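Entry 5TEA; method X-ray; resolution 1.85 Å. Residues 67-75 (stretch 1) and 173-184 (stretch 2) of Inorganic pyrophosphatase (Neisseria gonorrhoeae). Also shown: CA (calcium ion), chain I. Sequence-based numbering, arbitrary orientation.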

ATOM      1  N   PHE B  67      -8.185 -20.774 -10.545  1.00 18.73           N
ATOM      2  CA  PHE B  67      -8.670 -22.080 -10.978  1.00 15.73           C
ATOM      3  C   PHE B  67      -8.338 -22.298 -12.445  1.00 15.51           C
ATOM      4  O   PHE B  67      -8.011 -21.365 -13.179  1.00 16.98           O
ATOM      5  CB  PHE B  67     -10.178 -22.233 -10.760  1.00 17.35           C
ATOM      6  CG  PHE B  67     -11.027 -21.385 -11.673  1.00 17.71           C
ATOM      7  CD1 PHE B  67     -11.296 -20.051 -11.359  1.00 22.04           C
ATOM      8  CD2 PHE B  67     -11.583 -21.920 -12.824  1.00 19.08           C
ATOM      9  CE1 PHE B  67     -12.093 -19.270 -12.185  1.00 20.52           C
ATOM     10  CE2 PHE B  67     -12.378 -21.132 -13.662  1.00 22.72           C
ATOM     11  CZ  PHE B  67     -12.634 -19.810 -13.336  1.00 24.68           C
ATOM     12  N   ILE B  68      -8.443 -23.553 -12.866  1.00 17.55           N
ATOM     13  CA  ILE B  68      -8.251 -23.942 -14.260  1.00 16.66           C
ATOM     14  C   ILE B  68      -9.627 -24.080 -14.904  1.00 18.17           C
ATOM     15  O   ILE B  68     -10.445 -24.883 -14.422  1.00 19.60           O
ATOM     16  CB  ILE B  68      -7.467 -25.259 -14.380  1.00 17.03           C
ATOM     17  CG1 ILE B  68      -6.115 -25.177 -13.654  1.00 15.85           C
ATOM     18  CG2 ILE B  68      -7.269 -25.601 -15.841  1.00 17.45           C
ATOM     19  CD1 ILE B  68      -5.379 -26.535 -13.594  1.00 18.66           C
ATOM     20  N   PRO B  69      -9.916 -23.363 -15.993  1.00 18.20           N
ATOM     21  CA  PRO B  69     -11.232 -23.504 -16.636  1.00 27.40           C
ATOM     22  C   PRO B  69     -11.454 -24.921 -17.150  1.00 25.11           C
ATOM     23  O   PRO B  69     -10.516 -25.614 -17.544  1.00 23.94           O
ATOM     24  CB  PRO B  69     -11.185 -22.501 -17.801  1.00 26.07           C
ATOM     25  CG  PRO B  69      -9.944 -21.699 -17.624  1.00 27.05           C
ATOM     26  CD  PRO B  69      -9.019 -22.441 -16.713  1.00 21.65           C
ATOM     27  N   GLN B  70     -12.723 -25.342 -17.129  1.00 23.34           N
ATOM     28  CA  GLN B  70     -13.164 -26.614 -17.715  1.00 25.33           C
ATOM     29  C   GLN B  70     -12.498 -27.811 -17.042  1.00 25.50           C
ATOM     30  O   GLN B  70     -12.116 -28.779 -17.695  1.00 26.31           O
ATOM     31  CB  GLN B  70     -12.939 -26.642 -19.229  1.00 25.64           C
ATOM     32  CG  GLN B  70     -13.670 -25.534 -19.958  1.00 30.81           C
ATOM     33  CD  GLN B  70     -13.619 -25.691 -21.464  1.00 38.19           C
ATOM     34  OE1 GLN B  70     -12.844 -26.486 -21.996  1.00 45.50           O
ATOM     35  NE2 GLN B  70     -14.454 -24.933 -22.161  1.00 40.32           N
ATOM     36  N   THR B  71     -12.387 -27.749 -15.715  1.00 24.99           N
ATOM     37  CA  THR B  71     -11.911 -28.857 -14.903  1.00 25.56           C
ATOM     38  C   THR B  71     -12.850 -29.026 -13.713  1.00 32.34           C
ATOM     39  O   THR B  71     -13.538 -28.085 -13.309  1.00 32.28           O
ATOM     40  CB  THR B  71     -10.474 -28.633 -14.406  1.00 23.45           C
ATOM     41  OG1 THR B  71     -10.422 -27.450 -13.606  1.00 22.00           O
ATOM     42  CG2 THR B  71      -9.483 -28.476 -15.587  1.00 22.32           C
ATOM     43  N   LEU B  72     -12.874 -30.238 -13.154  1.00 29.73           N
ATOM     44  CA  LEU B  72     -13.688 -30.535 -11.978  1.00 30.44           C
ATOM     45  C   LEU B  72     -12.922 -31.418 -11.004  1.00 37.75           C
ATOM     46  O   LEU B  72     -12.379 -32.452 -11.403  1.00 31.54           O
ATOM     47  CB  LEU B  72     -14.991 -31.248 -12.362  1.00 35.13           C
ATOM     48  CG  LEU B  72     -16.111 -30.481 -13.061  1.00 40.34           C
ATOM     49  CD1 LEU B  72     -17.342 -31.368 -13.162  1.00 45.37           C
ATOM     50  CD2 LEU B  72     -16.426 -29.191 -12.316  1.00 43.59           C
ATOM     51  N   ASP B  73     -12.912 -31.029  -9.730  1.00 30.56           N
ATOM     52  CA  ASP B  73     -12.594 -31.954  -8.646  1.00 39.72           C
ATOM     53  C   ASP B  73     -13.623 -33.078  -8.583  1.00 51.96           C
ATOM     54  O   ASP B  73     -14.716 -32.984  -9.144  1.00 53.58           O
ATOM     55  CB  ASP B  73     -12.596 -31.237  -7.300  1.00 51.52           C
ATOM     56  CG  ASP B  73     -11.226 -30.760  -6.874  1.00 53.53           C
ATOM     57  OD1 ASP B  73     -10.207 -31.192  -7.451  1.00 49.68           O
ATOM     58  OD2 ASP B  73     -11.184 -29.955  -5.923  1.00 54.30           O
ATOM     59  N   GLU B  74     -13.273 -34.139  -7.843  1.00 56.00           N
ATOM     60  CA  GLU B  74     -14.145 -35.307  -7.728  1.00 61.95           C
ATOM     61  C   GLU B  74     -15.484 -34.979  -7.076  1.00 53.63           C
ATOM     62  O   GLU B  74     -16.440 -35.749  -7.231  1.00 54.56           O
ATOM     63  CB  GLU B  74     -13.440 -36.422  -6.945  1.00 62.81           C
ATOM     64  N   ASP B  75     -15.581 -33.853  -6.364  1.00 52.35           N
ATOM     65  CA  ASP B  75     -16.816 -33.413  -5.724  1.00 58.85           C
ATOM     66  C   ASP B  75     -17.603 -32.396  -6.547  1.00 57.60           C
ATOM     67  O   ASP B  75     -18.685 -31.986  -6.114  1.00 58.12           O
ATOM     68  CB  ASP B  75     -16.504 -32.790  -4.366  1.00 60.96           C
ATOM     69  CG  ASP B  75     -15.671 -31.536  -4.501  1.00 58.53           C
ATOM     70  OD1 ASP B  75     -14.529 -31.660  -4.968  1.00 58.66           O
ATOM     71  OD2 ASP B  75     -16.169 -30.431  -4.191  1.00 61.67           O
ATOM     72  N   VAL B 173      -3.240 -35.067 -12.412  1.00 20.62           N
ATOM     73  CA  VAL B 173      -4.386 -34.504 -11.694  1.00 23.34           C
ATOM     74  C   VAL B 173      -5.223 -33.629 -12.619  1.00 22.84           C
ATOM     75  O   VAL B 173      -6.451 -33.739 -12.657  1.00 22.99           O
ATOM     76  CB  VAL B 173      -3.904 -33.722 -10.462  1.00 21.94           C
ATOM     77  CG1 VAL B 173      -5.066 -32.936  -9.814  1.00 22.72           C
ATOM     78  CG2 VAL B 173      -3.240 -34.670  -9.465  1.00 23.51           C
ATOM     79  N   ILE B 174      -4.566 -32.758 -13.396  1.00 22.43           N
ATOM     80  CA  ILE B 174      -5.288 -31.898 -14.335  1.00 18.15           C
ATOM     81  C   ILE B 174      -6.063 -32.740 -15.343  1.00 18.33           C
ATOM     82  O   ILE B 174      -7.252 -32.503 -15.588  1.00 26.58           O
ATOM     83  CB  ILE B 174      -4.323 -30.919 -15.035  1.00 18.96           C
ATOM     84  CG1 ILE B 174      -3.727 -29.936 -14.019  1.00 19.01           C
ATOM     85  CG2 ILE B 174      -5.055 -30.151 -16.113  1.00 16.53           C
ATOM     86  CD1 ILE B 174      -2.500 -29.134 -14.557  1.00 16.65           C
ATOM     87  N   LYS B 175      -5.405 -33.742 -15.940  1.00 22.06           N
ATOM     88  CA  LYS B 175      -6.076 -34.556 -16.952  1.00 24.37           C
ATOM     89  C   LYS B 175      -7.264 -35.321 -16.369  1.00 25.38           C
ATOM     90  O   LYS B 175      -8.290 -35.500 -17.039  1.00 25.45           O
ATOM     91  CB  LYS B 175      -5.074 -35.512 -17.602  1.00 23.55           C
ATOM     92  CG  LYS B 175      -4.073 -34.800 -18.499  1.00 28.52           C
ATOM     93  CD  LYS B 175      -3.149 -35.783 -19.182  1.00 38.58           C
ATOM     94  CE  LYS B 175      -2.876 -35.341 -20.600  1.00 40.01           C
ATOM     95  NZ  LYS B 175      -1.991 -36.289 -21.338  1.00 45.63           N
ATOM     96  N   GLU B 176      -7.145 -35.788 -15.126  1.00 28.63           N
ATOM     97  CA  GLU B 176      -8.284 -36.429 -14.474  1.00 30.99           C
ATOM     98  C   GLU B 176      -9.438 -35.449 -14.291  1.00 29.03           C
ATOM     99  O   GLU B 176     -10.612 -35.824 -14.423  1.00 27.23           O
ATOM    100  CB  GLU B 176      -7.857 -37.009 -13.127  1.00 32.08           C
ATOM    101  CG  GLU B 176      -6.965 -38.245 -13.242  1.00 37.93           C
ATOM    102  CD  GLU B 176      -6.293 -38.612 -11.929  1.00 45.91           C
ATOM    103  OE1 GLU B 176      -6.421 -37.842 -10.950  1.00 48.69           O
ATOM    104  OE2 GLU B 176      -5.627 -39.666 -11.878  1.00 51.55           O
ATOM    105  N   SER B 177      -9.123 -34.195 -13.962  1.00 25.51           N
ATOM    106  CA  SER B 177     -10.163 -33.195 -13.757  1.00 26.78           C
ATOM    107  C   SER B 177     -10.781 -32.732 -15.070  1.00 22.94           C
ATOM    108  O   SER B 177     -11.962 -32.366 -15.098  1.00 28.87           O
ATOM    109  CB  SER B 177      -9.590 -32.012 -12.983  1.00 28.46           C
ATOM    110  OG  SER B 177      -8.917 -32.485 -11.836  1.00 33.28           O
ATOM    111  N   ILE B 178     -10.013 -32.756 -16.164  1.00 26.14           N
ATOM    112  CA  ILE B 178     -10.596 -32.497 -17.476  1.00 25.28           C
ATOM    113  C   ILE B 178     -11.608 -33.577 -17.829  1.00 26.95           C
ATOM    114  O   ILE B 178     -12.670 -33.295 -18.397  1.00 36.07           O
ATOM    115  CB  ILE B 178      -9.485 -32.386 -18.536  1.00 24.39           C
ATOM    116  CG1 ILE B 178      -8.639 -31.131 -18.280  1.00 21.05           C
ATOM    117  CG2 ILE B 178     -10.064 -32.441 -19.965  1.00 29.48           C
ATOM    118  CD1 ILE B 178      -7.437 -31.010 -19.183  1.00 23.77           C
ATOM    119  N   GLU B 179     -11.296 -34.832 -17.496  1.00 33.84           N
ATOM    120  CA  GLU B 179     -12.210 -35.921 -17.815  1.00 33.87           C
ATOM    121  C   GLU B 179     -13.530 -35.753 -17.073  1.00 36.87           C
ATOM    122  O   GLU B 179     -14.604 -35.909 -17.665  1.00 40.48           O
ATOM    123  CB  GLU B 179     -11.561 -37.263 -17.482  1.00 38.07           C
ATOM    124  N   ARG B 180     -13.471 -35.422 -15.780  1.00 33.31           N
ATOM    125  CA  ARG B 180     -14.700 -35.203 -15.018  1.00 38.34           C
ATOM    126  C   ARG B 180     -15.538 -34.091 -15.632  1.00 35.34           C
ATOM    127  O   ARG B 180     -16.758 -34.223 -15.764  1.00 37.44           O
ATOM    128  CB  ARG B 180     -14.382 -34.859 -13.564  1.00 35.48           C
ATOM    129  CG  ARG B 180     -13.866 -36.002 -12.751  1.00 41.59           C
ATOM    130  CD  ARG B 180     -13.574 -35.561 -11.333  1.00 41.52           C
ATOM    131  NE  ARG B 180     -12.599 -36.459 -10.741  1.00 45.93           N
ATOM    132  CZ  ARG B 180     -11.358 -36.114 -10.437  1.00 43.29           C
ATOM    133  NH1 ARG B 180     -10.948 -34.871 -10.632  1.00 36.41           N
ATOM    134  NH2 ARG B 180     -10.532 -37.014  -9.922  1.00 48.20           N
ATOM    135  N   TRP B 181     -14.896 -32.981 -16.003  1.00 33.03           N
ATOM    136  CA  TRP B 181     -15.623 -31.877 -16.616  1.00 34.67           C
ATOM    137  C   TRP B 181     -16.317 -32.327 -17.890  1.00 36.95           C
ATOM    138  O   TRP B 181     -17.491 -32.012 -18.114  1.00 35.94           O
ATOM    139  CB  TRP B 181     -14.680 -30.708 -16.915  1.00 27.95           C
ATOM    140  CG  TRP B 181     -15.332 -29.670 -17.786  1.00 33.72           C
ATOM    141  CD1 TRP B 181     -15.412 -29.671 -19.157  1.00 35.61           C
ATOM    142  CD2 TRP B 181     -16.005 -28.488 -17.351  1.00 33.32           C
ATOM    143  NE1 TRP B 181     -16.089 -28.560 -19.594  1.00 37.30           N
ATOM    144  CE2 TRP B 181     -16.462 -27.816 -18.506  1.00 42.22           C
ATOM    145  CE3 TRP B 181     -16.250 -27.920 -16.100  1.00 34.85           C
ATOM    146  CZ2 TRP B 181     -17.161 -26.613 -18.442  1.00 48.27           C
ATOM    147  CZ3 TRP B 181     -16.945 -26.721 -16.040  1.00 44.76           C
ATOM    148  CH2 TRP B 181     -17.394 -26.083 -17.204  1.00 48.23           C
ATOM    149  N   ASN B 182     -15.596 -33.054 -18.751  1.00 35.48           N
ATOM    150  CA  ASN B 182     -16.187 -33.465 -20.021  1.00 37.43           C
ATOM    151  C   ASN B 182     -17.378 -34.387 -19.809  1.00 47.98           C
ATOM    152  O   ASN B 182     -18.338 -34.347 -20.588  1.00 54.18           O
ATOM    153  CB  ASN B 182     -15.138 -34.144 -20.904  1.00 39.46           C
ATOM    154  CG  ASN B 182     -14.069 -33.182 -21.378  1.00 42.04           C
ATOM    155  OD1 ASN B 182     -14.226 -31.965 -21.285  1.00 46.02           O
ATOM    156  ND2 ASN B 182     -12.977 -33.721 -21.898  1.00 41.91           N
ATOM    157  N   LYS B 183     -17.344 -35.209 -18.759  1.00 46.03           N
ATOM    158  CA  LYS B 183     -18.442 -36.125 -18.472  1.00 53.15           C
ATOM    159  C   LYS B 183     -19.651 -35.427 -17.863  1.00 52.55           C
ATOM    160  O   LYS B 183     -20.716 -36.044 -17.772  1.00 52.61           O
ATOM    161  CB  LYS B 183     -17.960 -37.237 -17.535  1.00 54.03           C
ATOM    162  N   GLN B 184     -19.521 -34.163 -17.466  1.00 49.71           N
ATOM    163  CA  GLN B 184     -20.589 -33.456 -16.768  1.00 52.17           C
ATOM    164  C   GLN B 184     -21.410 -32.593 -17.722  1.00 57.55           C
ATOM    165  O   GLN B 184     -22.638 -32.723 -17.791  1.00 69.00           O
ATOM    166  CB  GLN B 184     -20.008 -32.593 -15.642  1.00 50.86           C
TER
HETATM  167 CA    CA I 201     -11.055 -27.642  -5.518  1.00 39.55          CA
HETATM  168  O   HOH W   1     -12.311 -29.982 -20.168  1.00 32.97           O
HETATM  169  O   HOH W   2      -9.007 -28.456  -6.470  1.00 22.58           O
HETATM  170  O   HOH W   3     -11.378 -26.156  -4.221  1.00 20.10           O

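Stretch 1, an irregular segment, packs along the C-terminal part of the helix in stretch 2, and together they bury 585 Å². Contact begins at Ile68, whose CD1 lies 3.8 Å from Ile174 CG1, an apolar pairing of two buried branched side chains. Gln70 has a left-handed conformation (phi/psi 62/41), and its CA lies over one face of the Trp181 ring, 3.6 Å from the centroid of the six-membered ring, in a CH-pi contact. The oxygen of water 1 lies 2.8 Å from Gln70 O and 3.0 Å from Asn182 OD1 and donates to both, linking the segment to the helix. Thr71 directs its CB away, and its OG1 donates to Ile68 O (2.7 Å); its methyl CG2 still reaches Ile178 CG1 at 3.9 Å. Leu72 is the polar anchor through its backbone. Leu72 N donates to Ser177 O (3.0 Å), a carbonyl that also accepts the helical bond from Trp181 N, and Leu72 O receives Arg180 NH1 (2.9 Å). Ser177 points its CB toward stretch 1, 3.8 Å from Thr71 CB, and its short side chain fits this close, buried spot; Ser177 CA comes within 3.3 Å of Leu72 O in a CA-H...O contact, while the Leu72 side chain packs at the Trp181 ring edge. Asp73 turns away, and its OD2 binds calcium at 2.4 Å. Finally, Glu74 CA covers one face of the Arg180 guanidinium, 3.6 Å from Arg180 NE.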